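Local coordinates for protein spermidine N1-acetyltransferase (Vibrio cholerae O1 biovar El Tor, PDB 6DAU) that catalyses the transfer of an acetyl group from acetyl-CoA to polyamines such as spermidine and spermine, as a GNAT-family N-acetyltransferase, at residues Phe58-Ala63 / Gly69-Ile74; Ile87-Glu92 / Arg100-Arg105. The protein carries 2 engineered substitutions. All coordinates share one frame; numbering follows the deposited sequence.

Contact 1 (Phe58-Ala63 / Gly69-Ile74); sequences FVVEDA and GLVELI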
loop_
_atom_site.group_PDB
_atom_site.type_symbol
_atom_site.label_atom_id
_atom_site.label_comp_id
_atom_site.label_asym_id
_atom_site.label_seq_id
_atom_site.Cartn_x
_atom_site.Cartn_y
_atom_site.Cartn_z
ATOM N N PHE C 58 24.946 -9.504 -20.905
ATOM C CA PHE C 58 26.087 -10.313 -20.552
ATOM C C PHE C 58 27.290 -9.414 -20.493
ATOM O O PHE C 58 27.549 -8.658 -21.447
ATOM C CB PHE C 58 26.263 -11.455 -21.575
ATOM C CG PHE C 58 25.095 -12.386 -21.608
ATOM C CD1 PHE C 58 24.995 -13.411 -20.664
ATOM C CD2 PHE C 58 24.051 -12.171 -22.500
ATOM C CE1 PHE C 58 23.886 -14.245 -20.643
ATOM C CE2 PHE C 58 22.930 -12.996 -22.476
ATOM C CZ PHE C 58 22.850 -14.047 -21.566
ATOM N N VAL C 59 28.006 -9.443 -19.369
ATOM C CA VAL C 59 29.236 -8.670 -19.308
ATOM C C VAL C 59 30.384 -9.551 -19.777
ATOM O O VAL C 59 30.451 -10.744 -19.470
ATOM C CB VAL C 59 29.495 -7.911 -17.982
ATOM C CG1 VAL C 59 28.234 -7.710 -17.160
ATOM C CG2 VAL C 59 30.593 -8.528 -17.149
ATOM N N VAL C 60 31.259 -8.954 -20.569
ATOM C CA VAL C 60 32.386 -9.646 -21.144
ATOM C C VAL C 60 33.598 -9.396 -20.246
ATOM O O VAL C 60 33.918 -8.247 -19.938
ATOM C CB VAL C 60 32.636 -9.160 -22.587
ATOM C CG1 VAL C 60 33.858 -9.845 -23.201
ATOM C CG2 VAL C 60 31.392 -9.369 -23.450
ATOM N N GLU C 61 34.249 -10.479 -19.821
ATOM C CA GLU C 61 35.492 -10.435 -19.036
ATOM C C GLU C 61 36.618 -11.207 -19.712
ATOM O O GLU C 61 36.366 -12.142 -20.473
ATOM C CB GLU C 61 35.274 -10.975 -17.619
ATOM C CG GLU C 61 34.412 -10.070 -16.739
ATOM C CD GLU C 61 33.841 -10.764 -15.518
ATOM O OE1 GLU C 61 33.798 -10.118 -14.446
ATOM O OE2 GLU C 61 33.428 -11.948 -15.621
ATOM N N ASP C 62 37.864 -10.811 -19.432
ATOM C CA ASP C 62 39.024 -11.610 -19.819
ATOM C C ASP C 62 39.438 -12.532 -18.670
ATOM O O ASP C 62 38.780 -12.552 -17.617
ATOM C CB ASP C 62 40.182 -10.725 -20.349
ATOM C CG ASP C 62 40.821 -9.828 -19.270
ATOM O OD1 ASP C 62 40.627 -10.028 -18.046
ATOM O OD2 ASP C 62 41.553 -8.897 -19.668
ATOM N N ALA C 63 40.528 -13.281 -18.879
ATOM C CA ALA C 63 41.054 -14.239 -17.897
ATOM C C ALA C 63 41.327 -13.600 -16.523
ATOM O O ALA C 63 41.116 -14.245 -15.498
ATOM C CB ALA C 63 42.311 -14.911 -18.439
ATOM N N GLY C 69 33.531 -5.455 -22.012
ATOM C CA GLY C 69 32.371 -4.811 -22.601
ATOM C C GLY C 69 31.060 -5.472 -22.272
ATOM O O GLY C 69 30.962 -6.240 -21.309
ATOM N N LEU C 70 30.044 -5.165 -23.078
ATOM C CA LEU C 70 28.679 -5.613 -22.834
ATOM C C LEU C 70 28.026 -6.160 -24.122
ATOM O O LEU C 70 28.168 -5.553 -25.191
ATOM C CB LEU C 70 27.879 -4.440 -22.295
ATOM C CG LEU C 70 26.375 -4.613 -22.025
ATOM C CD1 LEU C 70 26.179 -5.497 -20.799
ATOM C CD2 LEU C 70 25.733 -3.247 -21.829
ATOM N N VAL C 71 27.366 -7.307 -24.003
ATOM C CA VAL C 71 26.499 -7.848 -25.052
ATOM C C VAL C 71 25.054 -7.717 -24.551
ATOM O O VAL C 71 24.740 -8.144 -23.427
ATOM C CB VAL C 71 26.866 -9.323 -25.323
ATOM C CG1 VAL C 71 25.786 -10.019 -26.109
ATOM C CG2 VAL C 71 28.190 -9.377 -26.104
ATOM N N GLU C 72 24.202 -7.101 -25.359
ATOM C CA GLU C 72 22.817 -6.788 -25.000
ATOM C C GLU C 72 21.876 -7.372 -26.060
ATOM O O GLU C 72 22.044 -7.087 -27.245
ATOM C CB GLU C 72 22.568 -5.290 -25.040
ATOM C CG GLU C 72 22.984 -4.439 -23.892
ATOM C CD GLU C 72 22.290 -3.072 -23.913
ATOM O OE1 GLU C 72 22.199 -2.466 -22.830
ATOM O OE2 GLU C 72 21.774 -2.608 -24.959
ATOM N N LEU C 73 20.878 -8.136 -25.622
ATOM C CA LEU C 73 19.746 -8.457 -26.468
ATOM C C LEU C 73 18.535 -7.748 -25.897
ATOM O O LEU C 73 18.234 -7.882 -24.703
ATOM C CB LEU C 73 19.490 -9.966 -26.508
ATOM C CG LEU C 73 20.602 -10.924 -26.991
ATOM C CD1 LEU C 73 20.080 -12.344 -26.871
ATOM C CD2 LEU C 73 20.989 -10.614 -28.421
ATOM N N ILE C 74 17.874 -6.946 -26.726
ATOM C CA ILE C 74 16.675 -6.234 -26.317
ATOM C C ILE C 74 15.515 -6.539 -27.259
ATOM O O ILE C 74 15.721 -7.183 -28.296
ATOM C CB ILE C 74 16.929 -4.711 -26.166
ATOM C CG1 ILE C 74 17.156 -4.001 -27.507
ATOM C CG2 ILE C 74 18.090 -4.453 -25.175
ATOM C CD1 ILE C 74 17.186 -2.469 -27.375
#
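Phe58 meets Val71 through a pair of backbone hydrogen bonds, one rung of an antiparallel pairing whose short axes run at 148° to each other. Phe58 N donates a hydrogen bond to Val71 O at 2.9 Å, with the donor in the carbonyl plane, and Val71 N returns a bond of the same length to Phe58 O that is almost straight at hydrogen (173°). The Phe58 side chain stands on the same sheet face as that of Val71, where Tyr109 of helix 98-112 meets its ring edge-to-face; the side chains touch at their roots, Phe58 CB lying 4.4 Å from Val71 CB. Phe58 O is further approached by Leu70, whose CD1 reaches within 3.5 Å of it and whose CA makes a CA-H...O contact.

Val59 faces Leu70 as a non-hydrogen-bonded pair on the other face, and its CA gives a CA-H...O contact to Gly69 O at 3.6 Å. That same oxygen accepts the hydrogen bond of Val60 N, 2.8 Å from Gly69 O, with the donor lifted 38° out of the carbonyl plane. The return bond from Gly69 N to Val60 O is weak at 3.5 Å. Gly69 has no side chain, and Val60 packs against its backbone, with Val60 CB 3.6 Å from Gly69 O; Val60 CG2 extends to Val71 CG2 at 4.2 Å. Beyond Val60, Glu61 turns to the neighbouring strand 6-9 and forms a salt bridge with Arg8. This register is that of a beta hairpin, strands 56-61 and 67-77, within the central sheet of the GNAT fold.

Contact 2 (Ile87-Glu92 / Arg100-Arg105); sequences IIIAPE and RTLINR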
loop_
_atom_site.group_PDB
_atom_site.type_symbol
_atom_site.label_atom_id
_atom_site.label_comp_id
_atom_site.label_asym_id
_atom_site.label_seq_id
_atom_site.Cartn_x
_atom_site.Cartn_y
_atom_site.Cartn_z
ATOM N N ILE C 87 26.374 -4.334 -28.982
ATOM C CA ILE C 87 27.603 -4.614 -28.288
ATOM C C ILE C 87 28.296 -3.278 -27.952
ATOM O O ILE C 87 28.319 -2.376 -28.779
ATOM C CB ILE C 87 28.470 -5.569 -29.114
ATOM C CG1 ILE C 87 29.734 -5.928 -28.350
ATOM C CG2 ILE C 87 28.794 -4.984 -30.484
ATOM C CD1 ILE C 87 30.666 -6.835 -29.089
ATOM N N ILE C 88 28.807 -3.134 -26.731
ATOM C CA ILE C 88 29.666 -1.997 -26.393
ATOM C C ILE C 88 30.983 -2.564 -25.878
ATOM O O ILE C 88 30.988 -3.383 -24.946
ATOM C CB ILE C 88 29.055 -1.049 -25.322
ATOM C CG1 ILE C 88 27.564 -0.765 -25.594
ATOM C CG2 ILE C 88 29.849 0.247 -25.272
ATOM C CD1 ILE C 88 26.794 -0.051 -24.494
ATOM N N ILE C 89 32.087 -2.153 -26.483
ATOM C CA ILE C 89 33.409 -2.493 -25.970
ATOM C C ILE C 89 33.956 -1.246 -25.298
ATOM O O ILE C 89 33.883 -0.167 -25.876
ATOM C CB ILE C 89 34.313 -2.994 -27.112
ATOM C CG1 ILE C 89 33.717 -4.275 -27.711
ATOM C CG2 ILE C 89 35.757 -3.232 -26.628
ATOM C CD1 ILE C 89 34.237 -4.569 -29.091
ATOM N N ALA C 90 34.454 -1.384 -24.073
ATOM C CA ALA C 90 35.098 -0.271 -23.347
ATOM C C ALA C 90 36.231 0.341 -24.169
ATOM O O ALA C 90 36.984 -0.406 -24.801
ATOM C CB ALA C 90 35.613 -0.729 -21.983
ATOM N N PRO C 91 36.338 1.690 -24.193
ATOM C CA PRO C 91 37.364 2.401 -24.993
ATOM C C PRO C 91 38.756 1.767 -24.920
ATOM O O PRO C 91 39.374 1.572 -25.965
ATOM C CB PRO C 91 37.389 3.807 -24.365
ATOM C CG PRO C 91 35.980 3.989 -23.852
ATOM C CD PRO C 91 35.483 2.635 -23.430
ATOM N N GLU C 92 39.222 1.383 -23.728
ATOM C CA GLU C 92 40.591 0.842 -23.600
ATOM C C GLU C 92 40.774 -0.525 -24.274
ATOM O O GLU C 92 41.904 -0.940 -24.521
ATOM C CB GLU C 92 41.137 0.900 -22.144
ATOM C CG GLU C 92 40.456 0.020 -21.094
ATOM C CD GLU C 92 39.153 0.602 -20.496
ATOM O OE1 GLU C 92 38.408 1.394 -21.162
ATOM O OE2 GLU C 92 38.858 0.249 -19.327
ATOM N N ARG C 100 34.665 -9.176 -33.211
ATOM C CA ARG C 100 34.334 -10.362 -33.981
ATOM C C ARG C 100 33.963 -11.545 -33.076
ATOM O O ARG C 100 32.921 -12.179 -33.264
ATOM C CB ARG C 100 35.531 -10.703 -34.871
ATOM C CG ARG C 100 35.213 -11.472 -36.124
ATOM C CD ARG C 100 36.537 -11.665 -36.892
ATOM N NE ARG C 100 36.338 -11.314 -38.289
ATOM C CZ ARG C 100 36.622 -10.130 -38.827
ATOM N NH1 ARG C 100 37.248 -9.175 -38.118
ATOM N NH2 ARG C 100 36.350 -9.966 -40.129
ATOM N N THR C 101 34.806 -11.818 -32.087
ATOM C CA THR C 101 34.595 -12.909 -31.147
ATOM C C THR C 101 33.288 -12.714 -30.378
ATOM O O THR C 101 32.514 -13.653 -30.247
ATOM C CB THR C 101 35.784 -13.044 -30.170
ATOM O OG1 THR C 101 36.998 -13.152 -30.929
ATOM C CG2 THR C 101 35.626 -14.285 -29.270
ATOM N N LEU C 102 33.037 -11.496 -29.911
ATOM C CA LEU C 102 31.868 -11.212 -29.095
ATOM C C LEU C 102 30.581 -11.250 -29.872
ATOM O O LEU C 102 29.571 -11.747 -29.378
ATOM C CB LEU C 102 32.023 -9.892 -28.359
ATOM C CG LEU C 102 33.266 -9.882 -27.436
ATOM C CD1 LEU C 102 33.348 -8.516 -26.767
ATOM C CD2 LEU C 102 33.171 -11.027 -26.433
ATOM N N ILE C 103 30.622 -10.751 -31.107
ATOM C CA ILE C 103 29.488 -10.890 -32.007
ATOM C C ILE C 103 29.131 -12.383 -32.149
ATOM O O ILE C 103 27.970 -12.770 -31.976
ATOM C CB ILE C 103 29.738 -10.212 -33.355
ATOM C CG1 ILE C 103 29.726 -8.679 -33.158
ATOM C CG2 ILE C 103 28.679 -10.617 -34.380
ATOM C CD1 ILE C 103 30.542 -7.922 -34.224
ATOM N N ASN C 104 30.137 -13.203 -32.400
ATOM C CA ASN C 104 29.911 -14.651 -32.563
ATOM C C ASN C 104 29.397 -15.328 -31.291
ATOM O O ASN C 104 28.524 -16.169 -31.371
ATOM C CB ASN C 104 31.131 -15.366 -33.166
ATOM C CG ASN C 104 31.310 -15.026 -34.662
ATOM O OD1 ASN C 104 30.347 -14.812 -35.416
ATOM N ND2 ASN C 104 32.562 -14.932 -35.096
ATOM N N ARG C 105 29.916 -14.948 -30.126
ATOM C CA ARG C 105 29.369 -15.416 -28.838
ATOM C C ARG C 105 27.898 -15.060 -28.652
ATOM O O ARG C 105 27.118 -15.911 -28.208
ATOM C CB ARG C 105 30.146 -14.878 -27.655
ATOM C CG ARG C 105 31.571 -15.396 -27.589
ATOM C CD ARG C 105 31.646 -16.867 -27.226
ATOM N NE ARG C 105 32.738 -17.528 -27.930
ATOM C CZ ARG C 105 34.017 -17.425 -27.585
ATOM N NH1 ARG C 105 34.943 -18.085 -28.302
ATOM N NH2 ARG C 105 34.410 -16.752 -26.496
#
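Ile87 and Leu102 form the main contact between strand 82-89 and helix 98-112, the first two elements of a beta-alpha-beta unit completed by strand 118-124 in the GNAT fold. The short strand and helix axes approach to 9.9 Å at 149° between their N-to-C directions, a spacing bridged by side chains from both elements.

Ile87 contributes the larger buried area, 56 Å². Its side chain sets out toward the helix, and an extended chain (chi1 -177°, CG1 opposite the backbone N) delivers CD1 to the helix surface. There the methyl fits beside Leu102, 3.9 Å from its CD1, and comes within 4.4 Å of the backbone N of Ile103. The Ile87 and Leu102 side chains are crossed at about a right angle, so the contact is concentrated at the Ile87 methyl.

Leu102, with 45 Å² buried here, also serves the next strand residue pointing this way: its CD1 lies 4.4 Å from Ile89 CG1, a looser approach. Leu5 and Leu7 pack against Leu102 as well, placing it among apolar neighbours from the N-terminal part of the chain.

Ile103, third with 24 Å², follows Leu102 on the helix and sits beside Ile87; its nearest approach to the strand segment is Ile103 CG1 to Ile87 CD1, 4.6 Å. It packs on Leu133 and Tyr134 of helix 128-136, and Tyr134 also touches Ile87, so helix 128-136 borders Ile87 and Ile103. The closest point of the interface is Ile87 CD1 against Leu102 CB, at 3.4 Å, tighter than usual carbon packing.

Along the chain the two contacts follow in series, both segments of contact 1 preceding those of contact 2, and their centres lie about 7 Å apart. Both reach one mixed sheet, contact 2 through its strand alone; in it strand 67-77 of contact 1 is the direct neighbour of strand 82-89 of contact 2. The two are stitched by a probable backbone hydrogen bond from Leu70 N to Ile88 O (2.7 Å). Helix 98-112 lies against the sheet face bearing Val60 and Val71: Val60 CG1 packs on Leu102 CD2 at 3.5 Å. Thus the hairpin and the beta-alpha-beta unit share one apolar layer under that helix, joining successive parts of the acetyltransferase domain into a continuous core.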